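PDB 5FHK: LysR family transcriptional regulator from Vibrio vulnificus, which probably acts as a sequence-specific DNA-binding transcription factor that regulates virulence genes, here represented by its regulatory domain alone. Local coordinates for residues I79-P93 with Y160-D172. Numbering follows the deposited sequence.
Sequences ILVASPEYVNAHPMP and YIADGSLVRILPD
Ala82 and Val167 form the hydrogen-bonded pair of a short antiparallel bridge at the edge of a sheet in the LysR regulatory domain, which has the periplasmic-binding-protein fold. Val167 N donates to Ala82 O at 2.8 Å, and Ala82 N donates back to Val167 O. Ile169 N donates to Leu80 O. Along its other edge, strand 68-82 pairs with strand 149-153.

Arg168 lies across Ile79 at about a right angle. Ile79 CG2 sits over the centre of the guanidinium, 3.8 Å above its plane. Pro171 O approaches the opposite face toward the rim, and NH2 bonds to Trp173 O. Val81 shares this side of the sheet; its CG1 meets Ile161 CD1 at 3.6 Å.

Ile169 packs on the face that carries Ala82. CG1 stands between its backbone N and carbonyl carbon (chi1 66°), which brings it to Leu80 CB at 3.8 Å. CG2 lies near SD of the poorly ordered Met92. CD1 meets Pro93 CG at 4.1 Å, the two side chains crossing at about a right angle. Beyond it, the Leu80 and Leu170 CD1 methyls touch. Water 1 accepts from Leu80 N at 3.0 Å and from Arg168 NE at 3.1 Å, in the guanidinium plane.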
# COMPACT_ATOMS: atom_id res chain seq x y z
N ILE A 79 11.90 14.42 -1.12
CA ILE A 79 11.80 15.87 -1.02
C ILE A 79 10.72 16.20 -0.01
O ILE A 79 9.80 15.41 0.25
CB ILE A 79 11.45 16.52 -2.37
CG1 ILE A 79 10.08 16.05 -2.84
CG2 ILE A 79 12.51 16.16 -3.45
CD1 ILE A 79 9.70 16.60 -4.17
N LEU A 80 10.81 17.40 0.54
CA LEU A 80 9.87 17.87 1.55
C LEU A 80 8.71 18.57 0.85
O LEU A 80 8.94 19.37 -0.06
CB LEU A 80 10.57 18.82 2.51
CG LEU A 80 11.71 18.22 3.34
CD1 LEU A 80 12.53 19.32 4.05
CD2 LEU A 80 11.17 17.22 4.36
N VAL A 81 7.48 18.24 1.25
CA VAL A 81 6.27 18.87 0.71
C VAL A 81 5.22 19.08 1.80
O VAL A 81 5.31 18.53 2.90
CB VAL A 81 5.64 18.07 -0.46
CG1 VAL A 81 6.57 18.03 -1.65
CG2 VAL A 81 5.26 16.63 -0.03
N ALA A 82 4.23 19.92 1.48
CA ALA A 82 3.05 20.18 2.29
C ALA A 82 1.96 20.75 1.37
O ALA A 82 2.25 21.27 0.29
CB ALA A 82 3.36 21.16 3.44
N SER A 83 0.71 20.66 1.80
CA SER A 83 -0.37 21.21 0.97
C SER A 83 -0.35 22.74 0.99
O SER A 83 0.24 23.35 1.88
CB SER A 83 -1.73 20.68 1.42
OG SER A 83 -2.21 21.42 2.52
N PRO A 84 -0.94 23.39 -0.02
CA PRO A 84 -1.07 24.86 0.04
C PRO A 84 -1.84 25.34 1.26
O PRO A 84 -1.53 26.40 1.81
CB PRO A 84 -1.81 25.20 -1.26
CG PRO A 84 -1.38 24.09 -2.20
CD PRO A 84 -1.25 22.86 -1.35
N GLU A 85 -2.83 24.57 1.72
CA GLU A 85 -3.57 24.99 2.90
C GLU A 85 -2.66 25.04 4.13
O GLU A 85 -2.75 25.96 4.94
CB GLU A 85 -4.76 24.06 3.13
CG GLU A 85 -5.65 24.45 4.31
CD GLU A 85 -6.65 23.35 4.70
OE1 GLU A 85 -6.36 22.14 4.45
OE2 GLU A 85 -7.73 23.70 5.24
N TYR A 86 -1.76 24.06 4.28
CA TYR A 86 -0.83 24.11 5.40
C TYR A 86 0.14 25.28 5.27
O TYR A 86 0.51 25.92 6.27
CB TYR A 86 -0.05 22.80 5.52
CG TYR A 86 0.86 22.80 6.72
CD1 TYR A 86 0.38 22.43 7.97
CD2 TYR A 86 2.18 23.20 6.61
CE1 TYR A 86 1.19 22.44 9.08
CE2 TYR A 86 3.00 23.24 7.72
CZ TYR A 86 2.50 22.85 8.95
OH TYR A 86 3.33 22.85 10.07
N VAL A 87 0.59 25.55 4.05
CA VAL A 87 1.55 26.62 3.80
C VAL A 87 0.93 27.98 4.09
O VAL A 87 1.58 28.86 4.68
CB VAL A 87 2.06 26.50 2.36
CG1 VAL A 87 2.80 27.75 1.92
CG2 VAL A 87 2.94 25.28 2.23
N ASN A 88 -0.32 28.19 3.69
CA ASN A 88 -0.98 29.47 3.90
C ASN A 88 -1.52 29.63 5.31
O ASN A 88 -2.21 30.62 5.58
CB ASN A 88 -2.11 29.67 2.89
CG ASN A 88 -1.64 29.60 1.45
OD1 ASN A 88 -2.46 29.65 0.52
ND2 ASN A 88 -0.33 29.48 1.24
N ALA A 89 -1.26 28.68 6.20
CA ALA A 89 -1.68 28.76 7.58
C ALA A 89 -0.52 28.90 8.56
O ALA A 89 -0.76 29.05 9.76
CB ALA A 89 -2.51 27.52 7.95
N HIS A 90 0.72 28.85 8.08
CA HIS A 90 1.89 28.95 8.93
C HIS A 90 2.98 29.66 8.15
O HIS A 90 3.01 29.57 6.92
CB HIS A 90 2.39 27.56 9.37
CG HIS A 90 1.37 26.75 10.09
ND1 HIS A 90 0.78 25.64 9.54
CD2 HIS A 90 0.80 26.92 11.31
CE1 HIS A 90 -0.10 25.14 10.40
NE2 HIS A 90 -0.10 25.90 11.48
N PRO A 91 3.87 30.37 8.83
CA PRO A 91 5.07 30.86 8.14
C PRO A 91 5.97 29.67 7.81
O PRO A 91 6.25 28.83 8.66
CB PRO A 91 5.71 31.82 9.15
CG PRO A 91 5.21 31.35 10.48
CD PRO A 91 3.84 30.78 10.24
N MET A 92 6.38 29.59 6.56
CA MET A 92 7.07 28.38 6.19
C MET A 92 8.52 28.42 6.68
O MET A 92 9.10 29.49 6.84
CB MET A 92 7.02 28.17 4.68
CG MET A 92 5.71 27.54 4.19
SD MET A 92 5.33 25.91 4.91
CE MET A 92 4.12 26.32 6.17
N PRO A 93 9.12 27.26 6.94
CA PRO A 93 10.52 27.23 7.37
C PRO A 93 11.45 27.60 6.23
O PRO A 93 11.18 27.33 5.06
CB PRO A 93 10.73 25.78 7.81
CG PRO A 93 9.77 25.02 6.98
CD PRO A 93 8.56 25.89 6.83
N TYR A 160 1.16 15.49 -7.99
CA TYR A 160 0.72 16.48 -6.99
C TYR A 160 1.51 17.78 -7.10
O TYR A 160 0.96 18.87 -6.90
CB TYR A 160 0.86 15.92 -5.58
CG TYR A 160 -0.05 14.78 -5.26
CD1 TYR A 160 0.29 13.46 -5.59
CD2 TYR A 160 -1.26 15.00 -4.60
CE1 TYR A 160 -0.57 12.41 -5.30
CE2 TYR A 160 -2.11 13.97 -4.30
CZ TYR A 160 -1.77 12.67 -4.65
OH TYR A 160 -2.65 11.66 -4.36
N ILE A 161 2.81 17.68 -7.39
CA ILE A 161 3.63 18.88 -7.49
C ILE A 161 3.27 19.66 -8.75
O ILE A 161 3.13 20.89 -8.71
CB ILE A 161 5.12 18.52 -7.50
CG1 ILE A 161 5.49 17.81 -6.19
CG2 ILE A 161 5.92 19.81 -7.72
CD1 ILE A 161 5.53 18.74 -5.04
N ALA A 162 3.20 18.97 -9.88
CA ALA A 162 2.83 19.62 -11.13
C ALA A 162 1.49 20.33 -11.00
O ALA A 162 1.36 21.50 -11.36
CB ALA A 162 2.78 18.61 -12.27
N ASP A 163 0.47 19.64 -10.45
CA ASP A 163 -0.86 20.22 -10.30
C ASP A 163 -0.88 21.36 -9.29
O ASP A 163 -1.78 22.21 -9.36
CB ASP A 163 -1.88 19.15 -9.84
CG ASP A 163 -2.35 18.24 -10.98
OD1 ASP A 163 -1.84 18.38 -12.12
OD2 ASP A 163 -3.23 17.38 -10.73
N GLY A 164 0.05 21.39 -8.34
CA GLY A 164 0.01 22.36 -7.27
C GLY A 164 -0.76 21.93 -6.03
O GLY A 164 -0.90 22.74 -5.11
N SER A 165 -1.27 20.69 -5.98
CA SER A 165 -1.99 20.23 -4.79
C SER A 165 -1.06 19.97 -3.62
O SER A 165 -1.51 19.96 -2.47
CB SER A 165 -2.79 18.95 -5.09
OG SER A 165 -2.03 18.00 -5.83
N LEU A 166 0.22 19.70 -3.88
CA LEU A 166 1.25 19.74 -2.86
C LEU A 166 2.31 20.72 -3.33
O LEU A 166 2.50 20.91 -4.52
CB LEU A 166 1.86 18.34 -2.60
CG LEU A 166 0.96 17.29 -1.94
CD1 LEU A 166 1.56 15.90 -2.05
CD2 LEU A 166 0.66 17.62 -0.44
N VAL A 167 3.01 21.33 -2.37
CA VAL A 167 4.05 22.31 -2.63
C VAL A 167 5.37 21.80 -2.05
O VAL A 167 5.39 21.23 -0.96
CB VAL A 167 3.68 23.67 -1.98
CG1 VAL A 167 4.86 24.60 -1.97
CG2 VAL A 167 2.49 24.31 -2.70
N ARG A 168 6.46 22.05 -2.76
CA ARG A 168 7.79 21.76 -2.22
C ARG A 168 8.15 22.79 -1.16
O ARG A 168 8.02 23.99 -1.38
CB ARG A 168 8.83 21.78 -3.35
CG ARG A 168 10.28 21.66 -2.89
CD ARG A 168 10.83 20.33 -3.28
NE ARG A 168 12.18 20.07 -2.78
CZ ARG A 168 13.25 19.90 -3.55
NH1 ARG A 168 13.15 19.97 -4.87
NH2 ARG A 168 14.43 19.65 -3.01
N ILE A 169 8.60 22.33 -0.01
CA ILE A 169 9.07 23.28 0.98
C ILE A 169 10.55 23.01 1.23
O ILE A 169 11.01 21.88 1.10
CB ILE A 169 8.23 23.22 2.28
CG1 ILE A 169 8.42 21.89 2.97
CG2 ILE A 169 6.76 23.38 1.97
CD1 ILE A 169 8.71 22.06 4.42
N LEU A 170 11.30 24.09 1.50
CA LEU A 170 12.75 24.05 1.69
C LEU A 170 13.40 23.52 0.42
O LEU A 170 14.10 22.50 0.44
CB LEU A 170 13.12 23.18 2.91
CG LEU A 170 12.92 23.76 4.31
CD1 LEU A 170 12.99 22.64 5.36
CD2 LEU A 170 13.99 24.83 4.60
N PRO A 171 13.19 24.18 -0.72
CA PRO A 171 13.58 23.56 -1.99
C PRO A 171 15.09 23.45 -2.17
O PRO A 171 15.54 22.69 -3.05
CB PRO A 171 12.96 24.49 -3.05
CG PRO A 171 12.38 25.66 -2.31
CD PRO A 171 12.82 25.60 -0.88
N ASP A 172 15.88 24.16 -1.37
CA ASP A 172 17.32 23.98 -1.37
C ASP A 172 17.76 22.73 -0.60
O ASP A 172 18.96 22.43 -0.58
CB ASP A 172 18.00 25.23 -0.78
CG ASP A 172 19.50 25.31 -1.11
OD1 ASP A 172 19.86 25.74 -2.24
OD2 ASP A 172 20.31 24.95 -0.23
O HOH W 1 12.82 19.66 0.22